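Local structure of 82 prophage-derived uncharacterized protein ybcO (Escherichia coli K-12, 3G27) at residues Cys13-Pro18 with Asp59-Arg64; Pro18-Gly23 with Thr65-Ala70; Ala50-Ser55 with Gln85-Lys90. The protein is probably a nuclease encoded by a prophage, with a zinc ion held by four cysteines, although its activity is unproven and its substrate is unknown. All coordinates share one frame; numbering follows the deposited sequence. Where two conformers were deposited one is given.

Contact 1. Residues Cys13-Pro18 with Asp59-Arg64. With ZN (zinc ion), chain B.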
# COMPACT_ATOMS: atom_id res chain seq x y z
N CYS A 13 12.18 9.21 5.35
CA CYS A 13 11.63 7.86 5.38
C CYS A 13 10.13 7.94 5.57
O CYS A 13 9.66 8.64 6.45
CB CYS A 13 12.25 7.06 6.53
SG CYS A 13 11.78 5.34 6.62
N GLN A 14 9.39 7.22 4.74
CA GLN A 14 7.93 7.13 4.86
C GLN A 14 7.47 5.86 5.55
O GLN A 14 6.29 5.70 5.79
CB GLN A 14 7.28 7.24 3.49
CG GLN A 14 7.55 8.55 2.78
CD GLN A 14 7.05 9.74 3.60
OE1 GLN A 14 5.88 9.80 3.96
NE2 GLN A 14 7.95 10.68 3.92
N VAL A 15 8.40 4.95 5.89
CA VAL A 15 8.05 3.66 6.52
C VAL A 15 8.00 3.87 8.03
O VAL A 15 7.02 3.53 8.69
CB VAL A 15 9.09 2.54 6.20
CG1 VAL A 15 8.75 1.28 6.96
CG2 VAL A 15 9.17 2.25 4.73
N ARG A 16 9.08 4.41 8.58
CA ARG A 16 9.13 4.83 9.98
C ARG A 16 8.70 3.78 11.00
O ARG A 16 7.86 4.06 11.86
CB ARG A 16 8.29 6.10 10.17
CG ARG A 16 8.32 7.05 8.96
CD ARG A 16 7.95 8.47 9.36
NE ARG A 16 7.38 9.24 8.26
CZ ARG A 16 6.08 9.46 8.11
NH1 ARG A 16 5.65 10.19 7.09
NH2 ARG A 16 5.22 8.96 8.98
N ILE A 17 9.28 2.58 10.93
CA ILE A 17 9.03 1.56 11.94
C ILE A 17 9.66 2.07 13.24
O ILE A 17 10.87 2.38 13.28
CB ILE A 17 9.62 0.18 11.57
CG1 ILE A 17 8.99 -0.34 10.29
CG2 ILE A 17 9.38 -0.78 12.73
CD1 ILE A 17 9.68 -1.52 9.66
N PRO A 18 8.87 2.17 14.30
CA PRO A 18 9.47 2.66 15.53
C PRO A 18 10.68 1.87 15.97
O PRO A 18 10.69 0.66 15.85
CB PRO A 18 8.33 2.53 16.55
CG PRO A 18 7.08 2.65 15.72
CD PRO A 18 7.41 1.96 14.45
N ASP A 59 16.08 -2.55 5.26
CA ASP A 59 16.53 -3.90 5.64
C ASP A 59 15.45 -4.68 6.37
O ASP A 59 15.28 -5.86 6.14
CB ASP A 59 17.78 -3.82 6.47
CG ASP A 59 18.99 -3.31 5.68
OD1 ASP A 59 18.94 -3.36 4.44
OD2 ASP A 59 20.01 -2.89 6.30
N GLU A 60 14.67 -4.01 7.18
CA GLU A 60 13.56 -4.64 7.94
C GLU A 60 12.39 -5.01 7.07
O GLU A 60 11.85 -6.11 7.20
CB GLU A 60 13.08 -3.73 9.05
CG GLU A 60 12.00 -4.34 10.01
CD GLU A 60 12.53 -5.39 10.97
OE1 GLU A 60 13.75 -5.43 11.26
OE2 GLU A 60 11.70 -6.19 11.46
N ILE A 61 11.97 -4.12 6.17
CA ILE A 61 10.83 -4.44 5.33
C ILE A 61 11.18 -5.58 4.36
O ILE A 61 10.30 -6.35 3.99
CB ILE A 61 10.19 -3.19 4.61
CG1 ILE A 61 11.10 -2.61 3.51
CG2 ILE A 61 9.75 -2.15 5.62
CD1 ILE A 61 10.44 -1.48 2.63
N ASP A 62 12.45 -5.67 3.95
CA ASP A 62 12.94 -6.77 3.11
C ASP A 62 13.20 -8.08 3.89
O ASP A 62 13.47 -9.11 3.30
CB ASP A 62 14.24 -6.37 2.41
CG ASP A 62 14.02 -5.42 1.23
OD1 ASP A 62 12.87 -5.01 0.99
OD2 ASP A 62 15.02 -5.10 0.54
N ARG A 63 13.11 -8.01 5.21
CA ARG A 63 13.35 -9.14 6.15
C ARG A 63 14.80 -9.57 6.23
O ARG A 63 15.09 -10.67 6.68
CB ARG A 63 12.42 -10.35 5.90
CG ARG A 63 10.94 -10.00 5.66
CD ARG A 63 10.37 -9.00 6.69
NE ARG A 63 10.21 -9.63 8.01
CZ ARG A 63 10.23 -8.98 9.17
NH1 ARG A 63 10.05 -9.66 10.30
NH2 ARG A 63 10.42 -7.66 9.22
N ARG A 64 15.71 -8.69 5.83
CA ARG A 64 17.13 -8.89 6.12
C ARG A 64 17.37 -8.76 7.63
O ARG A 64 18.28 -9.40 8.19
CB ARG A 64 18.00 -7.93 5.32
CG ARG A 64 18.14 -8.33 3.88
CD ARG A 64 19.20 -7.50 3.13
NE ARG A 64 18.78 -6.11 3.01
CZ ARG A 64 17.92 -5.66 2.09
NH1 ARG A 64 17.38 -6.45 1.18
NH2 ARG A 64 17.58 -4.38 2.09
ZN ZN B . 12.96 4.47 8.49
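Val15 and Ile17, in the loop ahead of strand 29-32, meet Ile61 and Glu60 near the C-terminal end of helix 55-61. Cys13, at the start of 13-18, is a metal ligand: its SG binds the zinc ion at 2.4 Å, and the other three sulfurs come from Cys21, Cys54 and Cys57. The same sulfur receives the backbone N-H of Arg16 in a nearly straight bond (Arg16 N to Cys13 SG 3.5 Å, 169°). Gln14 joins strand 50-53 through backbone hydrogen bonding with Ile52. Val15 sends CG1, anti to its backbone N (chi1 175°), to Ile61 CG2, and the two branches meet tip to tip at 3.8 Å. Ile17 crosses Glu60 at about a right angle, with CD1 of Ile17 3.7 Å from CG of Glu60; Ile17 CD1 also touches Ile61 CG2. Glu60 meets Ile17 through its methylenes, and the bend at chi2 (73°) carries the carboxylate off to Thr65 OG1 and Phe67 N through OE1, and Val68 N through OE2. Arg63 NH2 approaches Glu60 OE2 from above the carboxylate plane at 3.0 Å, a salt bridge, and also bonds Glu60 O at 2.9 Å, which takes Arg63 N on the opposite face of its plane, in the Schellman motif that ends the helix. Hydrocarbon thus joins the zinc-bearing loop to the helix, while the charge of Glu60, probably well compensated, ties the helix end to the chain that follows.

Contact 2. Residues Pro18-Gly23 with Thr65-Ala70; sequences PGVCNG and THFVDA. With CA (calcium ion), chain C; ZN (zinc ion), chain B; EDO (1,2-ethanediol), chain D.
The carbonyl oxygen of Val20, whose side chain packs on Phe67 and Val68, accepts a hydrogen bond from water 1, with 2.7 Å between Val20 O and the water oxygen. That water is also a calcium ligand. The loop supplies two backbone oxygens directly to the ion, Gly19 O at 2.4 Å and Cys21 O at 2.5 Å, and waters 2 and 3 complete the set of ligands seen. Cys21 serves both metals, since its SG belongs to the zinc site and also takes a weak bond from Gly23 N. Between Gly19 and Cys21, Val20 turns CG2 to the connection leading into helix 70-90. This methyl, anti to the carbonyl carbon of its own residue, lies 3.7 Å from Phe67 CB and approaches the ring obliquely near CD2. Val68 CG1 is a looser neighbour, 4.1 Å from Val20 CG2. An ethanediol, probably from the crystallisation liquor, rests against one face of the Phe67 ring through C2. Its O2 sits over the centre of the His66 imidazole and accepts a nearly straight hydrogen bond from His66 N (2.9 Å between His66 N and ethanediol O2, 172°). Asp69, just beyond, is the N-cap of helix 70-90. The carbonyls of Gly19, Val20 and Cys21 thus turn to calcium and its water, whereas a single valine methyl makes the apolar link across this surface contact.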
# COMPACT_ATOMS: atom_id res chain seq x y z
N PRO A 18 8.87 2.17 14.30
CA PRO A 18 9.47 2.66 15.53
C PRO A 18 10.68 1.87 15.97
O PRO A 18 10.69 0.66 15.85
CB PRO A 18 8.33 2.53 16.55
CG PRO A 18 7.08 2.65 15.72
CD PRO A 18 7.41 1.96 14.45
N GLY A 19 11.70 2.56 16.46
CA GLY A 19 12.91 1.92 16.95
C GLY A 19 13.84 1.63 15.80
O GLY A 19 14.96 2.16 15.74
N VAL A 20 13.34 0.83 14.88
CA VAL A 20 14.08 0.44 13.69
C VAL A 20 14.52 1.64 12.81
O VAL A 20 15.67 1.71 12.36
CB VAL A 20 13.23 -0.62 12.84
CG1 VAL A 20 13.90 -0.87 11.52
CG2 VAL A 20 13.00 -1.90 13.61
N CYS A 21 13.61 2.57 12.59
CA CYS A 21 13.91 3.73 11.78
C CYS A 21 15.13 4.43 12.31
O CYS A 21 15.27 4.61 13.53
CB CYS A 21 12.73 4.72 11.76
SG CYS A 21 12.73 5.91 10.31
N ASN A 22 16.00 4.86 11.41
CA ASN A 22 17.08 5.73 11.81
C ASN A 22 16.74 7.23 11.66
O ASN A 22 17.44 8.08 12.16
CB ASN A 22 18.42 5.35 11.14
CG ASN A 22 18.43 5.53 9.63
OD1 ASN A 22 17.86 6.46 9.08
ND2 ASN A 22 19.12 4.63 8.96
N GLY A 23 15.68 7.55 10.94
CA GLY A 23 15.26 8.94 10.75
C GLY A 23 16.22 9.83 9.98
O GLY A 23 16.11 11.07 10.06
N THR A 65 16.53 -7.96 8.28
CA THR A 65 16.42 -7.95 9.74
C THR A 65 14.99 -8.27 10.06
O THR A 65 14.10 -8.10 9.23
CB THR A 65 16.83 -6.58 10.38
OG1 THR A 65 16.00 -5.49 9.88
CG2 THR A 65 18.30 -6.28 10.12
N HIS A 66 14.77 -8.76 11.27
CA HIS A 66 13.44 -9.08 11.73
C HIS A 66 13.23 -8.59 13.17
O HIS A 66 12.77 -9.32 14.04
CB HIS A 66 13.19 -10.58 11.59
CG HIS A 66 14.30 -11.41 12.14
ND1 HIS A 66 15.42 -11.74 11.39
CD2 HIS A 66 14.50 -11.94 13.37
CE1 HIS A 66 16.25 -12.44 12.14
NE2 HIS A 66 15.72 -12.58 13.34
N PHE A 67 13.55 -7.32 13.39
CA PHE A 67 13.35 -6.70 14.69
C PHE A 67 11.89 -6.66 15.08
O PHE A 67 11.57 -6.80 16.23
CB PHE A 67 13.90 -5.28 14.70
CG PHE A 67 15.38 -5.22 14.60
CD1 PHE A 67 16.18 -5.76 15.61
CD2 PHE A 67 15.98 -4.58 13.55
CE1 PHE A 67 17.55 -5.71 15.55
CE2 PHE A 67 17.38 -4.53 13.45
CZ PHE A 67 18.17 -5.10 14.46
N VAL A 68 11.00 -6.46 14.12
CA VAL A 68 9.59 -6.48 14.41
C VAL A 68 8.87 -7.59 13.65
O VAL A 68 9.41 -8.19 12.71
CB VAL A 68 8.91 -5.11 14.09
CG1 VAL A 68 9.70 -3.96 14.74
CG2 VAL A 68 8.76 -4.90 12.60
N ASP A 69 7.66 -7.86 14.11
CA ASP A 69 6.71 -8.76 13.48
C ASP A 69 6.54 -8.47 11.95
O ASP A 69 6.46 -7.33 11.55
CB ASP A 69 5.42 -8.61 14.31
CG ASP A 69 4.23 -9.28 13.71
OD1 ASP A 69 3.82 -10.33 14.24
OD2 ASP A 69 3.67 -8.70 12.74
N ALA A 70 6.51 -9.52 11.12
CA ALA A 70 6.47 -9.37 9.67
C ALA A 70 5.19 -8.73 9.15
O ALA A 70 5.20 -8.06 8.13
CB ALA A 70 6.63 -10.72 9.00
CA CA C . 16.45 4.04 15.62
ZN ZN B . 12.96 4.47 8.49
C1 EDO D . 18.06 -9.71 15.09
O1 EDO D . 16.76 -9.46 15.67
C2 EDO D . 18.25 -8.95 13.78
O2 EDO D . 17.17 -9.14 12.86
O HOH W 1 17.68 2.84 13.70
O HOH W 2 16.96 6.33 15.31
O HOH W 3 14.11 5.13 16.06

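Contact 3. Residues Ala50-Ser55 with Gln85-Lys90. With ZN (zinc ion), chain B.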
# COMPACT_ATOMS: atom_id res chain seq x y z
N ALA A 50 6.72 0.94 -4.60
CA ALA A 50 7.92 1.15 -3.80
C ALA A 50 7.66 2.29 -2.79
O ALA A 50 6.73 3.09 -2.97
CB ALA A 50 9.12 1.49 -4.69
N THR A 51 8.47 2.31 -1.74
CA THR A 51 8.44 3.37 -0.73
C THR A 51 9.83 3.95 -0.51
O THR A 51 10.83 3.27 -0.70
CB THR A 51 7.90 2.84 0.63
OG1 THR A 51 7.77 3.93 1.55
CG2 THR A 51 8.80 1.72 1.22
N ILE A 52 9.87 5.23 -0.12
CA ILE A 52 11.08 5.88 0.38
C ILE A 52 11.31 5.23 1.74
O ILE A 52 10.39 5.16 2.56
CB ILE A 52 10.89 7.43 0.61
CG1 ILE A 52 10.35 8.16 -0.65
CG2 ILE A 52 12.18 8.07 1.01
CD1 ILE A 52 9.75 9.54 -0.35
N ALA A 53 12.51 4.73 1.96
CA ALA A 53 12.81 4.06 3.20
C ALA A 53 14.25 4.37 3.54
O ALA A 53 15.09 4.38 2.65
CB ALA A 53 12.61 2.54 3.03
N CYS A 54 14.52 4.67 4.81
CA CYS A 54 15.88 4.77 5.35
C CYS A 54 16.50 3.40 5.35
O CYS A 54 15.81 2.41 5.22
CB CYS A 54 15.88 5.30 6.77
SG CYS A 54 15.23 4.13 8.04
N SER A 55 17.83 3.35 5.52
CA SER A 55 18.57 2.12 5.36
C SER A 55 18.08 1.01 6.29
O SER A 55 18.00 -0.15 5.89
CB SER A 55 20.07 2.38 5.56
OG SER A 55 20.36 3.04 6.79
N GLN A 85 3.73 7.62 -2.88
CA GLN A 85 2.94 7.92 -4.08
C GLN A 85 2.22 9.23 -3.90
O GLN A 85 2.09 10.00 -4.84
CB GLN A 85 1.96 6.78 -4.37
CG GLN A 85 2.65 5.44 -4.76
CD GLN A 85 1.67 4.27 -4.92
OE1 GLN A 85 0.46 4.45 -4.85
NE2 GLN A 85 2.21 3.10 -5.17
N VAL A 86 1.75 9.50 -2.69
CA VAL A 86 1.09 10.76 -2.43
C VAL A 86 2.08 11.93 -2.57
O VAL A 86 1.72 12.98 -3.09
CB VAL A 86 0.44 10.81 -1.04
CG1 VAL A 86 0.17 12.28 -0.65
CG2 VAL A 86 -0.85 9.98 -1.02
N ILE A 87 3.31 11.74 -2.12
CA ILE A 87 4.38 12.72 -2.36
C ILE A 87 4.62 12.93 -3.87
O ILE A 87 4.71 14.08 -4.32
CB ILE A 87 5.70 12.28 -1.71
CG1 ILE A 87 5.63 12.43 -0.20
CG2 ILE A 87 6.85 13.07 -2.27
CD1 ILE A 87 6.80 11.75 0.51
N TRP A 88 4.71 11.83 -4.63
CA TRP A 88 4.93 11.89 -6.08
C TRP A 88 3.83 12.66 -6.77
O TRP A 88 4.07 13.37 -7.74
CB TRP A 88 4.96 10.49 -6.71
CG TRP A 88 6.06 9.59 -6.28
CD1 TRP A 88 6.10 8.23 -6.44
CD2 TRP A 88 7.29 9.95 -5.63
NE1 TRP A 88 7.27 7.73 -5.93
CE2 TRP A 88 8.02 8.76 -5.42
CE3 TRP A 88 7.84 11.17 -5.19
CZ2 TRP A 88 9.27 8.74 -4.80
CZ3 TRP A 88 9.09 11.14 -4.56
CH2 TRP A 88 9.78 9.94 -4.38
N LEU A 89 2.60 12.46 -6.30
CA LEU A 89 1.44 13.16 -6.84
C LEU A 89 1.61 14.66 -6.65
O LEU A 89 1.67 15.39 -7.63
CB LEU A 89 0.13 12.67 -6.17
CG LEU A 89 -0.68 11.50 -6.76
CD1 LEU A 89 -0.01 10.76 -7.91
CD2 LEU A 89 -1.05 10.51 -5.65
N LYS A 90 1.72 15.10 -5.40
CA LYS A 90 1.91 16.51 -5.05
C LYS A 90 3.09 17.17 -5.80
O LYS A 90 2.93 18.25 -6.37
CB LYS A 90 2.11 16.70 -3.53
CG LYS A 90 0.96 16.21 -2.61
CD LYS A 90 -0.40 16.86 -2.89
CE LYS A 90 -0.46 18.36 -2.46
NZ LYS A 90 -1.77 19.02 -2.82
ZN ZN B . 12.96 4.47 8.49
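Ile52 and Ile87 adopt similar torsions, each placing CG1 anti to its carbonyl carbon (chi1 -53° and -73°) and extending the chain at chi2, a conformation that brings their ends together tip to tip, with 3.8 Å between Ile52 CD1 and Ile87 CD1. The contact packs the second strand of a beta-beta-alpha unit against the long helix 70-90. That unit consists of the antiparallel strands 29-32 and 50-53 followed by helix 55-61, and with the predicted proton acceptor His32 on the first strand it is consistent with the His-Me finger nucleases.

Trp88 adds a second apolar surface. Its CB does not point at the strand, but the far end of the indole comes nearer, and the two side chains cross obliquely: CH2 of Trp88 lies 4.0 Å from CD1 and 4.2 Å from CG1 of Ile52. The isoleucine end is thus touched by neighbouring residues of one helical turn, with no hydrogen bond across the two segments. Thr84 OG1, one residue before 85-90, bonds to the backbone N of Ile52. Thr51 and Ala53 bond through their backbones with Ala31 and Val29, pairing 50-53 antiparallel with 29-32.

Another side of the same helical turns faces the second subunit. Gln85 NE2 hydrogen-bonds to OE1 of Gln85 of that subunit and to Leu48 O of its own chain, while Val86 and Leu89 pack on Ile49 of the second subunit. The strand leads to the metal, where Cys54 is both N-cap of helix 55-61 and zinc ligand. Cys54 SG, set between the backbone N and the carbonyl carbon (chi1 71°), lies 2.3 Å from the zinc ion.

In the fold
Contacts 1 and 3 are buried and contact 2 lies at the surface, yet all three meet across their two segments through hydrocarbon, in contact 1 including the methylenes of Glu60, and each includes a zinc ligand. Contacts 1 and 2 are neighbours, their centres about 6 Å apart; they share Pro18 and are joined through Glu60. Contact 3 lies across the centre of the chain from both, about 18 Å from contact 2 between centres, and involves helix 70-90 near the subunit interface. Polar chemistry follows location: salt bridges accompany contact 1, backbone oxygens and waters hold calcium beside contact 2, and contact 3 borders a glutamine pair between subunits.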